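Local coordinates for protein phosphinothricin N-acetyltransferase (Brucella ovis, PDB 5DWM) that probably transfers an acetyl group from acetyl-CoA, which it binds, to an amine acceptor, as a phosphinothricin N-acetyltransferase of the GNAT family, at residues 24-29 and 72-77; 86-91 and 121-126. All coordinates share one frame; numbering follows the deposited sequence.

Contact 1 of 2, residues 24-29 and 72-77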
loop_
_atom_site.group_PDB
_atom_site.type_symbol
_atom_site.label_atom_id
_atom_site.label_comp_id
_atom_site.label_asym_id
_atom_site.label_seq_id
_atom_site.Cartn_x
_atom_site.Cartn_y
_atom_site.Cartn_z
ATOM N N THR A 24 -16.302 12.323 11.898
ATOM C CA THR A 24 -16.280 11.090 12.680
ATOM C C THR A 24 -17.601 10.335 12.576
ATOM O O THR A 24 -17.610 9.107 12.457
ATOM C CB THR A 24 -15.932 11.412 14.133
ATOM O OG1 THR A 24 -14.669 12.096 14.172
ATOM C CG2 THR A 24 -15.837 10.134 14.965
ATOM N N ALA A 25 -18.729 11.047 12.622
ATOM C CA ALA A 25 -20.022 10.382 12.470
ATOM C C ALA A 25 -20.171 9.732 11.093
ATOM O O ALA A 25 -20.671 8.604 10.979
ATOM C CB ALA A 25 -21.166 11.368 12.736
ATOM N N ILE A 26 -19.737 10.424 10.037
ATOM C CA ILE A 26 -19.809 9.865 8.687
ATOM C C ILE A 26 -18.943 8.617 8.588
ATOM O O ILE A 26 -19.373 7.573 8.084
ATOM C CB ILE A 26 -19.389 10.925 7.655
ATOM C CG1 ILE A 26 -20.431 12.047 7.609
ATOM C CG2 ILE A 26 -19.200 10.303 6.272
ATOM C CD1 ILE A 26 -20.029 13.227 6.747
ATOM N N TYR A 27 -17.702 8.708 9.063
ATOM C CA TYR A 27 -16.807 7.559 8.975
ATOM C C TYR A 27 -17.300 6.404 9.845
ATOM O O TYR A 27 -17.159 5.233 9.456
ATOM C CB TYR A 27 -15.371 7.973 9.329
ATOM C CG TYR A 27 -14.355 6.888 9.036
ATOM C CD1 TYR A 27 -14.208 6.378 7.750
ATOM C CD2 TYR A 27 -13.565 6.359 10.045
ATOM C CE1 TYR A 27 -13.300 5.364 7.477
ATOM C CE2 TYR A 27 -12.647 5.338 9.783
ATOM C CZ TYR A 27 -12.531 4.852 8.492
ATOM O OH TYR A 27 -11.636 3.858 8.199
ATOM N N THR A 28 -17.889 6.708 11.007
ATOM C CA THR A 28 -18.434 5.656 11.864
ATOM C C THR A 28 -19.451 4.806 11.109
ATOM O O THR A 28 -19.410 3.572 11.161
ATOM C CB THR A 28 -19.052 6.278 13.120
ATOM O OG1 THR A 28 -18.008 6.797 13.954
ATOM C CG2 THR A 28 -19.883 5.246 13.908
ATOM N N GLN A 29 -20.376 5.455 10.393
ATOM C CA GLN A 29 -21.360 4.701 9.619
ATOM C C GLN A 29 -20.702 3.882 8.516
ATOM O O GLN A 29 -21.095 2.735 8.266
ATOM C CB GLN A 29 -22.420 5.642 9.038
ATOM C CG GLN A 29 -23.344 6.224 10.091
ATOM C CD GLN A 29 -23.840 5.164 11.054
ATOM O OE1 GLN A 29 -24.434 4.167 10.641
ATOM N NE2 GLN A 29 -23.571 5.360 12.345
ATOM N N LEU A 72 -21.728 16.995 4.509
ATOM C CA LEU A 72 -22.317 15.821 3.879
ATOM C C LEU A 72 -21.284 14.807 3.414
ATOM O O LEU A 72 -21.657 13.682 3.054
ATOM C CB LEU A 72 -23.170 16.237 2.677
ATOM C CG LEU A 72 -24.297 17.226 2.985
ATOM C CD1 LEU A 72 -25.115 17.466 1.746
ATOM C CD2 LEU A 72 -25.164 16.687 4.103
ATOM N N GLY A 73 -20.010 15.171 3.397
ATOM C CA GLY A 73 -18.972 14.253 2.963
ATOM C C GLY A 73 -17.637 14.945 3.079
ATOM O O GLY A 73 -17.560 16.158 3.294
ATOM N N TYR A 74 -16.576 14.152 2.945
ATOM C CA TYR A 74 -15.231 14.690 3.040
ATOM C C TYR A 74 -14.301 13.895 2.134
ATOM O O TYR A 74 -14.599 12.766 1.731
ATOM C CB TYR A 74 -14.713 14.716 4.489
ATOM C CG TYR A 74 -14.507 13.347 5.103
ATOM C CD1 TYR A 74 -15.543 12.700 5.757
ATOM C CD2 TYR A 74 -13.273 12.704 5.030
ATOM C CE1 TYR A 74 -15.367 11.455 6.326
ATOM C CE2 TYR A 74 -13.080 11.450 5.596
ATOM C CZ TYR A 74 -14.137 10.827 6.242
ATOM O OH TYR A 74 -13.966 9.580 6.810
ATOM N N ALA A 75 -13.170 14.512 1.808
ATOM C CA ALA A 75 -12.168 13.885 0.967
ATOM C C ALA A 75 -10.799 14.394 1.383
ATOM O O ALA A 75 -10.647 15.550 1.787
ATOM C CB ALA A 75 -12.401 14.179 -0.520
ATOM N N TYR A 76 -9.801 13.526 1.282
ATOM C CA TYR A 76 -8.438 13.967 1.523
ATOM C C TYR A 76 -7.496 13.144 0.659
ATOM O O TYR A 76 -7.877 12.125 0.075
ATOM C CB TYR A 76 -8.058 13.907 3.012
ATOM C CG TYR A 76 -7.992 12.517 3.589
ATOM C CD1 TYR A 76 -6.850 11.730 3.437
ATOM C CD2 TYR A 76 -9.072 11.981 4.280
ATOM C CE1 TYR A 76 -6.782 10.457 3.965
ATOM C CE2 TYR A 76 -9.012 10.706 4.815
ATOM C CZ TYR A 76 -7.868 9.944 4.648
ATOM O OH TYR A 76 -7.808 8.668 5.181
ATOM N N ALA A 77 -6.260 13.617 0.570
ATOM C CA ALA A 77 -5.182 12.884 -0.067
ATOM C C ALA A 77 -4.080 12.624 0.947
ATOM O O ALA A 77 -3.973 13.304 1.972
ATOM C CB ALA A 77 -4.626 13.652 -1.263
#

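Contact 2 of 2, residues 86-91 and 121-126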
loop_
_atom_site.group_PDB
_atom_site.type_symbol
_atom_site.label_atom_id
_atom_site.label_comp_id
_atom_site.label_asym_id
_atom_site.label_seq_id
_atom_site.Cartn_x
_atom_site.Cartn_y
_atom_site.Cartn_z
ATOM N N TYR A 86 8.423 7.391 -4.231
ATOM C CA TYR A 86 6.964 7.467 -4.308
ATOM C C TYR A 86 6.414 8.888 -4.157
ATOM O O TYR A 86 5.189 9.054 -4.140
ATOM C CB TYR A 86 6.335 6.641 -3.180
ATOM C CG TYR A 86 6.300 5.131 -3.334
ATOM C CD1 TYR A 86 5.554 4.525 -4.342
ATOM C CD2 TYR A 86 6.952 4.303 -2.420
ATOM C CE1 TYR A 86 5.478 3.139 -4.451
ATOM C CE2 TYR A 86 6.882 2.915 -2.525
ATOM C CZ TYR A 86 6.144 2.337 -3.540
ATOM O OH TYR A 86 6.067 0.954 -3.627
ATOM N N ARG A 87 7.264 9.912 -4.019
ATOM C CA ARG A 87 6.784 11.229 -3.591
ATOM C C ARG A 87 5.933 11.960 -4.624
ATOM O O ARG A 87 5.376 13.006 -4.284
ATOM C CB ARG A 87 7.938 12.125 -3.108
ATOM C CG ARG A 87 8.442 11.776 -1.712
ATOM C CD ARG A 87 9.575 12.694 -1.255
ATOM N NE ARG A 87 9.160 14.089 -1.100
ATOM C CZ ARG A 87 8.616 14.592 0.006
ATOM N NH1 ARG A 87 8.405 13.809 1.061
ATOM N NH2 ARG A 87 8.275 15.873 0.056
ATOM N N TRP A 88 5.825 11.461 -5.857
ATOM C CA TRP A 88 4.925 12.037 -6.849
ATOM C C TRP A 88 3.606 11.276 -6.957
ATOM O O TRP A 88 2.811 11.558 -7.857
ATOM C CB TRP A 88 5.618 12.136 -8.213
ATOM C CG TRP A 88 6.794 13.088 -8.236
ATOM C CD1 TRP A 88 6.777 14.403 -8.607
ATOM C CD2 TRP A 88 8.152 12.791 -7.881
ATOM N NE1 TRP A 88 8.040 14.942 -8.507
ATOM C CE2 TRP A 88 8.900 13.974 -8.057
ATOM C CE3 TRP A 88 8.808 11.639 -7.422
ATOM C CZ2 TRP A 88 10.272 14.038 -7.801
ATOM C CZ3 TRP A 88 10.174 11.706 -7.163
ATOM C CH2 TRP A 88 10.888 12.897 -7.352
ATOM N N LEU A 89 3.359 10.333 -6.054
ATOM C CA LEU A 89 2.174 9.487 -6.049
ATOM C C LEU A 89 1.359 9.834 -4.807
ATOM O O LEU A 89 1.879 9.778 -3.688
ATOM C CB LEU A 89 2.599 8.013 -6.020
ATOM C CG LEU A 89 1.472 6.987 -5.828
ATOM C CD1 LEU A 89 0.549 7.007 -7.039
ATOM C CD2 LEU A 89 2.067 5.598 -5.591
ATOM N N ALA A 90 0.104 10.242 -5.003
ATOM C CA ALA A 90 -0.817 10.469 -3.899
ATOM C C ALA A 90 -1.977 9.483 -3.986
ATOM O O ALA A 90 -2.246 8.907 -5.041
ATOM C CB ALA A 90 -1.353 11.907 -3.899
ATOM N N GLU A 91 -2.668 9.303 -2.861
ATOM C CA GLU A 91 -3.826 8.423 -2.768
ATOM C C GLU A 91 -5.024 9.227 -2.275
ATOM O O GLU A 91 -4.882 10.055 -1.371
ATOM C CB GLU A 91 -3.527 7.282 -1.782
ATOM C CG GLU A 91 -4.668 6.283 -1.624
ATOM C CD GLU A 91 -4.325 5.162 -0.661
ATOM O OE1 GLU A 91 -3.128 4.850 -0.509
ATOM O OE2 GLU A 91 -5.257 4.596 -0.064
ATOM N N GLY A 121 1.716 19.438 -7.648
ATOM C CA GLY A 121 2.764 18.879 -8.481
ATOM C C GLY A 121 2.845 17.369 -8.521
ATOM O O GLY A 121 3.819 16.830 -9.067
ATOM N N PHE A 122 1.859 16.670 -7.966
ATOM C CA PHE A 122 1.834 15.223 -8.054
ATOM C C PHE A 122 1.632 14.771 -9.498
ATOM O O PHE A 122 1.096 15.496 -10.343
ATOM C CB PHE A 122 0.747 14.644 -7.144
ATOM C CG PHE A 122 1.106 14.683 -5.690
ATOM C CD1 PHE A 122 1.789 13.625 -5.108
ATOM C CD2 PHE A 122 0.796 15.784 -4.911
ATOM C CE1 PHE A 122 2.143 13.665 -3.769
ATOM C CE2 PHE A 122 1.138 15.823 -3.577
ATOM C CZ PHE A 122 1.818 14.773 -3.006
ATOM N N ARG A 123 2.079 13.545 -9.778
ATOM C CA ARG A 123 2.000 12.986 -11.121
ATOM C C ARG A 123 0.998 11.845 -11.258
ATOM O O ARG A 123 0.580 11.545 -12.383
ATOM C CB ARG A 123 3.392 12.520 -11.598
ATOM C CG ARG A 123 4.404 13.646 -11.809
ATOM C CD ARG A 123 3.917 14.599 -12.889
ATOM N NE ARG A 123 4.897 15.624 -13.248
ATOM C CZ ARG A 123 5.825 15.466 -14.182
ATOM N NH1 ARG A 123 5.909 14.315 -14.835
ATOM N NH2 ARG A 123 6.673 16.453 -14.448
ATOM N N GLN A 124 0.613 11.193 -10.160
ATOM C CA GLN A 124 -0.396 10.141 -10.200
ATOM C C GLN A 124 -1.256 10.235 -8.953
ATOM O O GLN A 124 -0.744 10.491 -7.858
ATOM C CB GLN A 124 0.241 8.734 -10.226
ATOM C CG GLN A 124 1.237 8.496 -11.342
ATOM C CD GLN A 124 0.622 8.375 -12.729
ATOM O OE1 GLN A 124 1.312 8.573 -13.746
ATOM N NE2 GLN A 124 -0.659 8.038 -12.790
ATOM N N LEU A 125 -2.560 10.022 -9.118
ATOM C CA LEU A 125 -3.491 9.923 -8.001
ATOM C C LEU A 125 -4.078 8.515 -8.001
ATOM O O LEU A 125 -4.617 8.063 -9.017
ATOM C CB LEU A 125 -4.589 10.984 -8.115
ATOM C CG LEU A 125 -5.619 11.054 -6.973
ATOM C CD1 LEU A 125 -4.937 11.253 -5.617
ATOM C CD2 LEU A 125 -6.624 12.169 -7.256
ATOM N N LEU A 126 -3.940 7.816 -6.879
ATOM C CA LEU A 126 -4.305 6.408 -6.776
ATOM C C LEU A 126 -5.530 6.247 -5.884
ATOM O O LEU A 126 -5.592 6.834 -4.802
ATOM C CB LEU A 126 -3.140 5.626 -6.162
ATOM C CG LEU A 126 -3.306 4.110 -6.000
ATOM C CD1 LEU A 126 -3.227 3.416 -7.352
ATOM C CD2 LEU A 126 -2.253 3.542 -5.049
#

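Contact 1 of 2, residues 24-29 and 72-77
Ile-26 lays its two branches over neighbouring parts of strand 72-77. Its CD1 ends 3.9 Å from Gly-73 N, against the peptide that joins Leu-72 to Gly-73, while CG2 meets the aromatic ring of Tyr-74 at CE1, 4.0 Å away. A beta-branched isoleucine suits the spot, since one branch can touch backbone and the other a ring. The helix runs across the strand almost at right angles, at 89°, with the short axes 9.0 Å apart. This is the packing of the first GNAT helix, 20-33, on the central sheet; the Tyr-74 side chain also touches Val-64 of the neighbouring strand 62-67, and Tyr-95 lies against Ile-26. Gly-73 lies close to Ile-96, one of the residues that bind acetyl-CoA when the cofactor is present. Tyr-74 takes the crowded position between its backbone N and carbonyl carbon (chi1 66°), which carries its ring to the helix. There its OH sits 3.3 Å from Tyr-27 CB and equally close to Tyr-27 CD1, a van der Waals contact in which Tyr-27 CB lies near the plane of the Tyr-74 ring. The hydroxyl of Tyr-27 itself hydrogen-bonds Glu-39 and Ser-37.

Contact 2 of 2, residues 86-91 and 121-126
Phe-122 reaches from its strand's entry loop across to residues 87-90. Its CB lies 3.8 Å from Trp-88 O; CG, anti to the carbonyl carbon (chi1 -75°), has Ala-90 CB as its nearest neighbour across the contact at 4.1 Å; CD1 comes to 3.5 Å from Trp-88 C; CE1 meets Arg-87 O at 3.3 Å, and CZ is 4.2 Å from the same Arg-87 O. Trp-88 O and Leu-89 N stand at the ring's edge, while Ala-90 CB sits over one face in a CH-pi contact, 4.0 Å from the centroid of the Phe-122 ring. The small methyl of Ala-90 lets the flat ring come close to the strand, and Ile-117 of helix 105-119 also touches Phe-122. Beside it, Trp-88 O is gripped twice, by Arg-123 N on a lone pair and by Gln-124 N nearly along the C=O axis. Ala-90 N then donates to Gln-124 O in an almost straight bond (173°), and Ala-90 O accepts from Leu-126 N at 2.7 Å. On the Trp-88 side the indole and the aliphatic start of Arg-123 run side by side, whereas the guanidinium goes on to Gly-176 O. Glu-91 points its extended chain to Arg-81 of the second subunit, a salt bridge. Gly-121, with positive phi, ends helix 105-119 in a Schellman motif, and the parallel pairing that follows closes the beta-alpha-beta crossover 89-96, 105-119, 124-129 of the GNAT fold.

In the fold
Both contacts serve one mixed sheet, in which strands 70-79 and 89-96 are antiparallel neighbours; Ala-77 CB of contact 1 packs on Glu-91 O of contact 2 at 3.6 Å. Their centres are about 22 Å apart, on opposite sides of the chain's centre. All five touching residues of contact 1 are buried, but only seven of eleven in contact 2, where Arg-87, Trp-88, Gly-121 and Arg-123 are partly exposed. Contact 1 sets a helix on the sheet through apolar side chains and rings, with no hydrogen bond between its segments. Contact 2 joins two strands, so backbone bonds lead. Only contact 2 reaches the second subunit, through the Glu-91 salt bridge and Trp-88 packing on Phe-158 of that subunit.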